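Glycosyl hydrolase family 62 protein (Coprinopsis cinerea, PDB 5B6T) hydrolyses alpha-L-arabinofuranosidic bonds, probably removing arabinose side chains from arabinoxylan during the breakdown of hemicellulose. Local coordinates at residues A[185-189]-A[190-194]; A[243-246]-A[247-250]. All coordinates share one frame; numbering follows the deposited sequence.

Contact 1. Residues A[185-189]-A[190-194]; sequences MQDSN and KNRLF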
loop_
_atom_site.group_PDB
_atom_site.type_symbol
_atom_site.label_atom_id
_atom_site.label_comp_id
_atom_site.label_asym_id
_atom_site.label_seq_id
_atom_site.Cartn_x
_atom_site.Cartn_y
_atom_site.Cartn_z
ATOM N N MET A 185 -4.256 -5.880 -15.561
ATOM C CA MET A 185 -2.916 -6.275 -15.967
ATOM C C MET A 185 -2.699 -7.714 -15.516
ATOM O O MET A 185 -3.242 -8.154 -14.487
ATOM C CB MET A 185 -1.839 -5.373 -15.335
ATOM C CG MET A 185 -0.462 -5.636 -15.909
ATOM S SD MET A 185 0.748 -4.504 -15.199
ATOM C CE MET A 185 0.450 -3.058 -16.184
ATOM N N GLN A 186 -1.906 -8.443 -16.277
ATOM C CA GLN A 186 -1.570 -9.806 -15.907
ATOM C C GLN A 186 -0.238 -10.235 -16.440
ATOM O O GLN A 186 0.286 -9.643 -17.401
ATOM C CB GLN A 186 -2.654 -10.782 -16.332
ATOM C CG GLN A 186 -2.857 -10.889 -17.810
ATOM C CD GLN A 186 -4.144 -11.625 -18.120
ATOM O OE1 GLN A 186 -4.473 -12.615 -17.482
ATOM N NE2 GLN A 186 -4.918 -11.085 -19.046
ATOM N N ASP A 187 0.338 -11.227 -15.762
ATOM C CA ASP A 187 1.548 -11.885 -16.236
ATOM C C ASP A 187 1.414 -13.376 -16.010
ATOM O O ASP A 187 0.937 -13.795 -14.966
ATOM C CB ASP A 187 2.781 -11.360 -15.501
ATOM C CG ASP A 187 4.065 -11.543 -16.299
ATOM O OD1 ASP A 187 4.547 -12.688 -16.412
ATOM O OD2 ASP A 187 4.599 -10.548 -16.824
ATOM N N SER A 188 1.843 -14.182 -16.985
ATOM C CA SER A 188 1.849 -15.636 -16.792
ATOM C C SER A 188 2.822 -16.094 -15.698
ATOM O O SER A 188 2.644 -17.180 -15.146
ATOM C CB SER A 188 2.208 -16.340 -18.099
ATOM O OG SER A 188 3.502 -15.918 -18.522
ATOM N N ASN A 189 3.816 -15.269 -15.363
ATOM C CA ASN A 189 4.673 -15.532 -14.216
ATOM C C ASN A 189 4.201 -14.677 -13.040
ATOM O O ASN A 189 4.416 -13.452 -13.018
ATOM C CB ASN A 189 6.138 -15.220 -14.561
ATOM C CG ASN A 189 7.071 -15.453 -13.395
ATOM O OD1 ASN A 189 6.654 -15.800 -12.306
ATOM N ND2 ASN A 189 8.356 -15.237 -13.615
ATOM N N LYS A 190 3.531 -15.314 -12.085
ATOM C CA LYS A 190 2.982 -14.585 -10.945
ATOM C C LYS A 190 4.029 -13.760 -10.203
ATOM O O LYS A 190 3.692 -12.704 -9.641
ATOM C CB LYS A 190 2.260 -15.524 -9.979
ATOM C CG LYS A 190 3.179 -16.509 -9.289
ATOM C CD LYS A 190 2.390 -17.501 -8.422
ATOM C CE LYS A 190 3.314 -18.397 -7.619
ATOM N NZ LYS A 190 2.551 -19.307 -6.711
ATOM N N ASN A 191 5.278 -14.187 -10.208
ATOM C CA ASN A 191 6.321 -13.440 -9.503
ATOM C C ASN A 191 6.569 -12.062 -10.120
ATOM O O ASN A 191 7.014 -11.181 -9.432
ATOM C CB ASN A 191 7.615 -14.241 -9.480
ATOM C CG ASN A 191 7.605 -15.346 -8.425
ATOM O OD1 ASN A 191 6.626 -15.563 -7.735
ATOM N ND2 ASN A 191 8.732 -16.019 -8.289
ATOM N N ARG A 192 6.277 -11.889 -11.400
ATOM C CA ARG A 192 6.487 -10.611 -12.077
ATOM C C ARG A 192 5.417 -9.577 -11.727
ATOM O O ARG A 192 5.644 -8.377 -11.890
ATOM C CB ARG A 192 6.516 -10.791 -13.593
ATOM C CG ARG A 192 7.687 -11.592 -14.112
ATOM C CD ARG A 192 8.961 -10.787 -14.084
ATOM N NE ARG A 192 8.968 -9.731 -15.097
ATOM C CZ ARG A 192 9.957 -8.856 -15.325
ATOM N NH1 ARG A 192 11.074 -8.833 -14.583
ATOM N NH2 ARG A 192 9.784 -7.974 -16.303
ATOM N N LEU A 193 4.269 -10.026 -11.220
ATOM C CA LEU A 193 3.147 -9.122 -10.924
ATOM C C LEU A 193 2.414 -9.703 -9.724
ATOM O O LEU A 193 1.321 -10.271 -9.825
ATOM C CB LEU A 193 2.252 -8.990 -12.151
ATOM C CG LEU A 193 1.266 -7.824 -12.135
ATOM C CD1 LEU A 193 1.972 -6.506 -12.402
ATOM C CD2 LEU A 193 0.142 -8.044 -13.139
ATOM N N PHE A 194 3.059 -9.584 -8.566
ATOM C CA PHE A 194 2.698 -10.438 -7.437
ATOM C C PHE A 194 1.627 -9.860 -6.528
ATOM O O PHE A 194 0.573 -10.464 -6.357
ATOM C CB PHE A 194 3.939 -10.849 -6.654
ATOM C CG PHE A 194 3.677 -11.962 -5.678
ATOM C CD1 PHE A 194 3.302 -13.220 -6.130
ATOM C CD2 PHE A 194 3.811 -11.762 -4.329
ATOM C CE1 PHE A 194 3.035 -14.239 -5.224
ATOM C CE2 PHE A 194 3.570 -12.783 -3.423
ATOM C CZ PHE A 194 3.169 -14.017 -3.868
HETATM O O HOH W 1 7.129 -9.835 -17.292
HETATM O O HOH W 2 2.906 -18.111 -12.437
#

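Contact 2. Residues A[243-246]-A[247-250]; sequences SNPF and ARAN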
loop_
_atom_site.group_PDB
_atom_site.type_symbol
_atom_site.label_atom_id
_atom_site.label_comp_id
_atom_site.label_asym_id
_atom_site.label_seq_id
_atom_site.Cartn_x
_atom_site.Cartn_y
_atom_site.Cartn_z
ATOM N N SER A 243 16.874 -4.301 -14.248
ATOM C CA SER A 243 17.943 -3.324 -14.570
ATOM C C SER A 243 17.497 -1.848 -14.639
ATOM O O SER A 243 18.326 -0.923 -14.786
ATOM C CB SER A 243 18.606 -3.727 -15.890
ATOM O OG SER A 243 17.658 -3.698 -16.921
ATOM N N ASN A 244 16.186 -1.631 -14.578
ATOM C CA ASN A 244 15.617 -0.300 -14.497
ATOM C C ASN A 244 14.334 -0.359 -13.653
ATOM O O ASN A 244 13.227 -0.318 -14.178
ATOM C CB ASN A 244 15.372 0.335 -15.857
ATOM C CG ASN A 244 14.877 1.747 -15.722
ATOM O OD1 ASN A 244 15.370 2.504 -14.870
ATOM N ND2 ASN A 244 13.889 2.120 -16.535
ATOM N N PRO A 245 14.500 -0.493 -12.334
ATOM C CA PRO A 245 13.350 -0.800 -11.473
ATOM C C PRO A 245 12.727 0.468 -10.902
ATOM O O PRO A 245 13.375 1.507 -10.860
ATOM C CB PRO A 245 13.987 -1.625 -10.367
ATOM C CG PRO A 245 15.359 -1.036 -10.212
ATOM C CD PRO A 245 15.778 -0.689 -11.616
ATOM N N PHE A 246 11.497 0.397 -10.387
ATOM C CA PHE A 246 11.024 1.547 -9.648
ATOM C C PHE A 246 11.837 1.624 -8.352
ATOM O O PHE A 246 12.402 2.666 -8.028
ATOM C CB PHE A 246 9.520 1.472 -9.364
ATOM C CG PHE A 246 9.028 2.655 -8.616
ATOM C CD1 PHE A 246 8.857 3.881 -9.261
ATOM C CD2 PHE A 246 8.770 2.560 -7.249
ATOM C CE1 PHE A 246 8.419 5.003 -8.554
ATOM C CE2 PHE A 246 8.352 3.668 -6.526
ATOM C CZ PHE A 246 8.167 4.896 -7.184
ATOM N N ALA A 247 11.881 0.521 -7.607
ATOM C CA ALA A 247 12.636 0.471 -6.359
ATOM C C ALA A 247 13.063 -0.973 -6.131
ATOM O O ALA A 247 12.238 -1.877 -6.180
ATOM C CB ALA A 247 11.800 0.994 -5.197
ATOM N N ARG A 248 14.349 -1.168 -5.880
ATOM C CA ARG A 248 14.953 -2.488 -5.773
ATOM C C ARG A 248 16.318 -2.302 -5.112
ATOM O O ARG A 248 16.826 -1.186 -5.080
ATOM C CB ARG A 248 15.119 -3.085 -7.173
ATOM C CG ARG A 248 15.601 -4.544 -7.199
ATOM C CD ARG A 248 15.364 -5.181 -8.570
ATOM N NE ARG A 248 15.879 -6.540 -8.570
ATOM C CZ ARG A 248 17.061 -6.938 -9.061
ATOM N NH1 ARG A 248 17.889 -6.121 -9.707
ATOM N NH2 ARG A 248 17.409 -8.214 -8.909
ATOM N N ALA A 249 16.898 -3.354 -4.555
ATOM C CA ALA A 249 18.205 -3.195 -3.905
ATOM C C ALA A 249 19.217 -2.481 -4.798
ATOM O O ALA A 249 20.078 -1.754 -4.276
ATOM C CB ALA A 249 18.748 -4.550 -3.487
ATOM N N ASN A 250 19.135 -2.671 -6.118
ATOM C CA ASN A 250 20.139 -2.094 -7.017
ATOM C C ASN A 250 19.930 -0.634 -7.388
ATOM O O ASN A 250 20.736 -0.072 -8.142
ATOM C CB ASN A 250 20.355 -2.943 -8.285
ATOM C CG ASN A 250 19.119 -2.992 -9.174
ATOM O OD1 ASN A 250 18.025 -3.039 -8.669
ATOM N ND2 ASN A 250 19.295 -3.017 -10.491
#

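Contact 1. Residues A[185-189]-A[190-194]
D187 and R192 face each other across the turn that carries the chain out of strand 182-186, an Asx turn running into a short 3-10 segment. The backbone N of N189 donates to D187 OD1 (2.9 Å), which accepts on its anti lone pair; a short carboxylate suits this place because it reaches an amide two residues on. N189 CG lies anti to its own backbone N (chi1 179°), which swings OD1 forward to the N-H of N191 (N to OD1 3.0 Å), the donor 49° out of the amide carbonyl plane. The carbonyl O of N189 takes R192 N at 2.9 Å, the donor standing above the carbonyl plane. Deeper in, the branched apolar L193 fits the buried side: CD1 meets M185 SD at 3.7 Å as the two side chains cross near a right angle, with W226 touching both. R192 can be followed outward: CB packs 3.7 Å from D187 CG, CG lies 3.7 Å from N189 ND2, and bends at chi2 and chi3 lead the chain away from the turn. NE then donates to a water that in turn gives a proton to D187 OD2 (2.7 Å), and at the tip NH2 hydrogen-bonds to Q241 OE1.

Contact 2. Residues A[243-246]-A[247-250]
The side-chain amide of N250 comes up to the proline ring of P245, OD1 lying 3.7 Å from P245 CG, and the two side chains approach from opposite directions. The other end of the amide, ND2, sits close to the guanidinium of R248, at its edge and in its plane, as a neighbour rather than a bonded partner. ND2 donates instead to the backbone O of E242, a bond that helps fix the amide's rotation with OD1 turned to P245, while R248 NH2 makes long, weak ion pairs with D218 and E242. P245 fills the inside of the bend: CB and CG each lie 3.7 Å from R248 CB, and its compact ring suits a buried corner. The aromatic bulk of F246 suits its buried place, where its ring meets F5 at about 55° and W7 edge-to-face, and its carbonyl O takes hydrogen bonds from W7 NE1 and N251 ND2. The small methyl of A247 fits beside the F246 ring, CB 4.0 Å from CD2. With backbone bonds from each to F223 of strand 221-228, F246 and A247 together stand opposite that one residue, and the arrangement is a classic beta bulge.

How the contacts relate
Both contacts are local turns, and they follow one another along the chain, contact 1 closing before contact 2 opens. Their centres are about 17 Å apart and their nearest atoms about 7 Å, so they do not touch. Strand 221-228 joins them: W222 is touched by R192 from contact 1 and by P245 and R248 from contact 2. Contact 1 leads from the edge strand 182-186 of one four-stranded sheet to strand 195-202 of the next, consistent with the five-bladed beta-propeller of family 62. Neither holds a metal: the side chain of N191 lies about 11 Å from the lead ion, the side chain of F246 about 13 Å from the calcium ion.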